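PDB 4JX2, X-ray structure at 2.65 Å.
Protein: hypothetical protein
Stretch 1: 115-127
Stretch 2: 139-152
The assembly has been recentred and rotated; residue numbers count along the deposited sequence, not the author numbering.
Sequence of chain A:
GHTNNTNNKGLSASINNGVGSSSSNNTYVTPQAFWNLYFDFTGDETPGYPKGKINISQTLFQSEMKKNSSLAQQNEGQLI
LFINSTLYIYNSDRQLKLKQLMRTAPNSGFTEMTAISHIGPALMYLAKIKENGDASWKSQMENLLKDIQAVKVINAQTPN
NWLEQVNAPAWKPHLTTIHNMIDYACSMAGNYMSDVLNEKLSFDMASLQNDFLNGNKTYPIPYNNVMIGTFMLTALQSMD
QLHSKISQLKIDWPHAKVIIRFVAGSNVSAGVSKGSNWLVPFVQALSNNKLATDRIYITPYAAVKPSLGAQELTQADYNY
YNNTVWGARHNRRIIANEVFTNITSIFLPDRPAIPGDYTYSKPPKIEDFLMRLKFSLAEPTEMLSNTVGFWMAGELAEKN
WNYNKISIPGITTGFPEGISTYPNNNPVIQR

Stretch 1, residues 115-127: AISHIGPALMYLA
Stretch 2 (139-152) SQMENLLKDIQAVK

Two nearly antiparallel helices of one chain pack through a predominantly apolar contact, in which Gln-140 takes part through CB, with no hydrogen bond between them. The axes of helix 119-127 and helix 139-152 approach to 10.8 Å, and their N-to-C directions differ by 162°, so the two helices run in nearly opposite directions. The register follows: CA of Ile-116 lies 8.6 Å from CA of Ile-148, CA of Ile-119 lies 8.5 Å from CA of Leu-144, and CA of Leu-126 lies 7.4 Å from CA of Met-141, the tightest of the three pairings.

Stretch 2 is helical throughout, with phi/psi near -65/-42 and i to i+4 bonds such as Leu-144 N to Gln-140 O (2.9 Å). Stretch 1 is helical on both sides of His-118, whose phi/psi is -77/-5, and Ile-119 N bonds to Ile-116 O (3.3 Å). Regular bonding then resumes with Ala-122 N to His-118 O (2.9 Å). Pro-121 (-57/-38), which has no amide hydrogen to donate, lies out of reach of stretch 2.

At one end of the seam, Ile-116 (m, m) starts sideways but brings CD1 to 3.9 Å from CG1 of Val-151, a t rotamer whose CB points toward the partner. One turn on, Ile-119 (m, t) extends CD1 to 3.9 Å from CG1 of Ile-148 (m, t); both CB atoms leave sideways, and the long side chains bridge the gap. Ala-122 points toward stretch 2, its short methyl leaving room for Leu-144 (t, p), whose CD2 lies 3.9 Å from Ala-122 CB. That same CD2 is 4.0 Å from CD1 of Leu-126, so Leu-144 touches two residues one turn apart.

Leu-126 (m, t), pointing toward stretch 2, has the largest covered area, 73 Å². Its CD1 lies 4.1 Å from CB of Met-141, while its CD2 comes 3.6 Å from CB of Gln-140. Gln-140 (m, m) thus offers its aliphatic base to the contact; its end leads away, and NE2 is hydrogen-bonded elsewhere in the structure. Met-141, a selenomethionine, is extended through chi1 and chi2 (t, t), with chi3 at -92°, and places CE 3.7 Å from CD2 of Leu-123 (m, t).

Together the stretches bury 399 Å². The polar residues Glu-142, Asn-143, Lys-146 and Gln-149 lie outside the seam and have no area covered by the other stretch.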

# COMPACT_ATOMS: atom_id res chain seq x y z
N ALA A 115 7.02 -22.90 13.50
CA ALA A 115 6.54 -23.32 14.81
C ALA A 115 7.58 -23.01 15.89
O ALA A 115 7.22 -22.52 16.96
CB ALA A 115 6.20 -24.82 14.80
N ILE A 116 8.86 -23.28 15.61
CA ILE A 116 9.97 -23.00 16.54
C ILE A 116 10.21 -21.46 16.66
O ILE A 116 10.36 -20.98 17.78
CB ILE A 116 11.27 -23.80 16.16
CG1 ILE A 116 11.02 -25.34 16.20
CG2 ILE A 116 12.50 -23.40 17.03
CD1 ILE A 116 10.59 -25.97 17.60
N SER A 117 10.20 -20.72 15.52
CA SER A 117 10.41 -19.25 15.44
C SER A 117 9.43 -18.48 16.28
O SER A 117 9.79 -17.47 16.89
CB SER A 117 10.27 -18.74 14.00
OG SER A 117 11.21 -19.26 13.08
N HIS A 118 8.16 -18.95 16.27
CA HIS A 118 6.99 -18.38 16.89
C HIS A 118 6.88 -18.58 18.41
O HIS A 118 6.01 -17.94 19.04
CB HIS A 118 5.75 -18.92 16.19
CG HIS A 118 5.44 -18.18 14.92
ND1 HIS A 118 4.42 -18.58 14.09
CD2 HIS A 118 6.02 -17.07 14.41
CE1 HIS A 118 4.39 -17.69 13.11
NE2 HIS A 118 5.35 -16.77 13.25
N ILE A 119 7.81 -19.35 19.01
CA ILE A 119 7.84 -19.58 20.47
C ILE A 119 8.10 -18.24 21.19
O ILE A 119 7.40 -17.94 22.17
CB ILE A 119 8.84 -20.71 20.83
CG1 ILE A 119 8.23 -22.07 20.42
CG2 ILE A 119 9.26 -20.68 22.31
CD1 ILE A 119 9.20 -23.28 20.45
N GLY A 120 9.03 -17.43 20.65
CA GLY A 120 9.35 -16.10 21.16
C GLY A 120 8.12 -15.20 21.18
O GLY A 120 7.66 -14.82 22.27
N PRO A 121 7.50 -14.91 19.99
CA PRO A 121 6.27 -14.07 19.97
C PRO A 121 5.14 -14.61 20.84
O PRO A 121 4.46 -13.83 21.50
CB PRO A 121 5.88 -14.06 18.50
CG PRO A 121 7.18 -14.24 17.78
CD PRO A 121 7.94 -15.22 18.61
N ALA A 122 4.96 -15.96 20.87
CA ALA A 122 3.94 -16.62 21.71
C ALA A 122 4.13 -16.25 23.19
O ALA A 122 3.16 -15.84 23.84
CB ALA A 122 4.01 -18.13 21.55
N LEU A 123 5.38 -16.35 23.69
CA LEU A 123 5.71 -16.02 25.07
C LEU A 123 5.52 -14.53 25.35
O LEU A 123 5.02 -14.19 26.44
CB LEU A 123 7.13 -16.48 25.41
CG LEU A 123 7.28 -17.98 25.70
CD1 LEU A 123 8.73 -18.35 25.83
CD2 LEU A 123 6.47 -18.41 26.95
N MSE A 124 5.86 -13.66 24.37
CA MSE A 124 5.66 -12.20 24.45
C MSE A 124 4.16 -11.87 24.64
O MSE A 124 3.79 -11.09 25.51
CB MSE A 124 6.20 -11.49 23.20
CG MSE A 124 7.70 -11.46 23.12
SE MSE A 124 8.25 -10.90 21.31
CE MSE A 124 9.84 -12.04 21.10
N TYR A 125 3.32 -12.54 23.84
CA TYR A 125 1.86 -12.42 23.86
C TYR A 125 1.32 -12.87 25.20
O TYR A 125 0.44 -12.20 25.74
CB TYR A 125 1.23 -13.24 22.72
CG TYR A 125 1.19 -12.57 21.35
CD1 TYR A 125 2.25 -11.77 20.91
CD2 TYR A 125 0.14 -12.80 20.47
CE1 TYR A 125 2.23 -11.17 19.65
CE2 TYR A 125 0.13 -12.23 19.20
CZ TYR A 125 1.16 -11.40 18.80
OH TYR A 125 1.14 -10.81 17.56
N LEU A 126 1.87 -13.97 25.76
CA LEU A 126 1.46 -14.51 27.06
C LEU A 126 1.75 -13.52 28.20
O LEU A 126 0.91 -13.37 29.10
CB LEU A 126 2.10 -15.88 27.34
CG LEU A 126 1.56 -17.06 26.50
CD1 LEU A 126 2.48 -18.23 26.58
CD2 LEU A 126 0.17 -17.46 26.93
N ALA A 127 2.89 -12.79 28.12
CA ALA A 127 3.29 -11.76 29.07
C ALA A 127 2.28 -10.60 29.06
O ALA A 127 1.92 -10.09 30.14
CB ALA A 127 4.70 -11.25 28.77
N SER A 139 -3.05 -21.50 31.33
CA SER A 139 -3.53 -22.69 30.61
C SER A 139 -2.94 -22.74 29.20
O SER A 139 -2.60 -23.82 28.75
CB SER A 139 -5.05 -22.75 30.58
OG SER A 139 -5.61 -21.59 29.99
N GLN A 140 -2.76 -21.58 28.55
CA GLN A 140 -2.15 -21.49 27.22
C GLN A 140 -0.67 -21.87 27.29
O GLN A 140 -0.20 -22.59 26.41
CB GLN A 140 -2.31 -20.08 26.61
CG GLN A 140 -3.72 -19.70 26.17
CD GLN A 140 -4.16 -20.32 24.86
OE1 GLN A 140 -3.41 -20.99 24.16
NE2 GLN A 140 -5.40 -20.14 24.51
N MSE A 141 0.04 -21.42 28.36
CA MSE A 141 1.45 -21.75 28.55
C MSE A 141 1.63 -23.24 28.85
O MSE A 141 2.55 -23.86 28.29
CB MSE A 141 2.12 -20.92 29.64
CG MSE A 141 3.64 -20.97 29.53
SE MSE A 141 4.59 -20.16 30.99
CE MSE A 141 4.78 -18.45 30.29
N GLU A 142 0.75 -23.83 29.70
CA GLU A 142 0.81 -25.25 30.02
C GLU A 142 0.74 -26.10 28.72
O GLU A 142 1.51 -27.04 28.54
CB GLU A 142 -0.32 -25.62 30.98
CG GLU A 142 -0.30 -27.08 31.43
CD GLU A 142 -0.78 -28.17 30.47
OE1 GLU A 142 -1.69 -27.91 29.64
OE2 GLU A 142 -0.23 -29.29 30.56
N ASN A 143 -0.19 -25.73 27.82
CA ASN A 143 -0.40 -26.41 26.55
C ASN A 143 0.78 -26.18 25.61
O ASN A 143 1.23 -27.13 24.97
CB ASN A 143 -1.69 -25.94 25.92
CG ASN A 143 -1.94 -26.62 24.63
OD1 ASN A 143 -2.35 -27.80 24.58
ND2 ASN A 143 -1.63 -25.89 23.55
N LEU A 144 1.29 -24.92 25.55
CA LEU A 144 2.45 -24.56 24.76
C LEU A 144 3.66 -25.42 25.19
O LEU A 144 4.32 -26.00 24.33
CB LEU A 144 2.76 -23.06 24.88
CG LEU A 144 3.86 -22.52 23.96
CD1 LEU A 144 3.52 -22.75 22.49
CD2 LEU A 144 4.08 -21.05 24.18
N LEU A 145 3.90 -25.55 26.53
CA LEU A 145 4.98 -26.36 27.09
C LEU A 145 4.79 -27.86 26.71
O LEU A 145 5.75 -28.51 26.28
CB LEU A 145 5.03 -26.14 28.61
CG LEU A 145 5.86 -27.11 29.47
CD1 LEU A 145 7.27 -27.27 28.97
CD2 LEU A 145 5.92 -26.62 30.89
N LYS A 146 3.56 -28.37 26.84
CA LYS A 146 3.22 -29.74 26.46
C LYS A 146 3.58 -30.00 24.98
O LYS A 146 4.25 -30.98 24.67
CB LYS A 146 1.72 -29.98 26.71
CG LYS A 146 1.20 -31.31 26.19
CD LYS A 146 -0.29 -31.52 26.45
CE LYS A 146 -1.19 -30.82 25.46
NZ LYS A 146 -2.62 -31.12 25.70
N ASP A 147 3.18 -29.09 24.09
CA ASP A 147 3.40 -29.24 22.65
C ASP A 147 4.89 -29.10 22.25
O ASP A 147 5.32 -29.77 21.30
CB ASP A 147 2.47 -28.28 21.86
CG ASP A 147 0.98 -28.64 21.97
OD1 ASP A 147 0.66 -29.84 22.18
OD2 ASP A 147 0.14 -27.74 21.79
N ILE A 148 5.69 -28.32 23.02
CA ILE A 148 7.14 -28.17 22.81
C ILE A 148 7.86 -29.48 23.22
O ILE A 148 8.84 -29.86 22.59
CB ILE A 148 7.69 -26.93 23.57
CG1 ILE A 148 7.31 -25.65 22.83
CG2 ILE A 148 9.22 -27.01 23.78
CD1 ILE A 148 7.24 -24.48 23.68
N GLN A 149 7.34 -30.16 24.24
CA GLN A 149 7.89 -31.43 24.71
C GLN A 149 7.67 -32.51 23.65
O GLN A 149 8.59 -33.26 23.35
CB GLN A 149 7.31 -31.82 26.07
CG GLN A 149 7.96 -33.05 26.71
CD GLN A 149 7.50 -33.23 28.14
OE1 GLN A 149 6.33 -32.98 28.49
NE2 GLN A 149 8.43 -33.66 29.00
N ALA A 150 6.47 -32.54 23.04
CA ALA A 150 6.13 -33.46 21.95
C ALA A 150 7.07 -33.23 20.75
O ALA A 150 7.59 -34.20 20.21
CB ALA A 150 4.68 -33.29 21.53
N VAL A 151 7.34 -31.95 20.39
CA VAL A 151 8.23 -31.60 19.28
C VAL A 151 9.65 -32.05 19.57
O VAL A 151 10.27 -32.63 18.67
CB VAL A 151 8.19 -30.10 18.90
CG1 VAL A 151 9.39 -29.70 18.04
CG2 VAL A 151 6.87 -29.77 18.20
N LYS A 152 10.17 -31.81 20.81
CA LYS A 152 11.52 -32.23 21.21
C LYS A 152 11.70 -33.72 20.95
O LYS A 152 12.72 -34.12 20.39
CB LYS A 152 11.80 -31.91 22.70
CG LYS A 152 13.29 -32.04 23.07
CD LYS A 152 13.58 -31.83 24.55
CE LYS A 152 14.91 -32.40 24.98
NZ LYS A 152 16.03 -31.54 24.56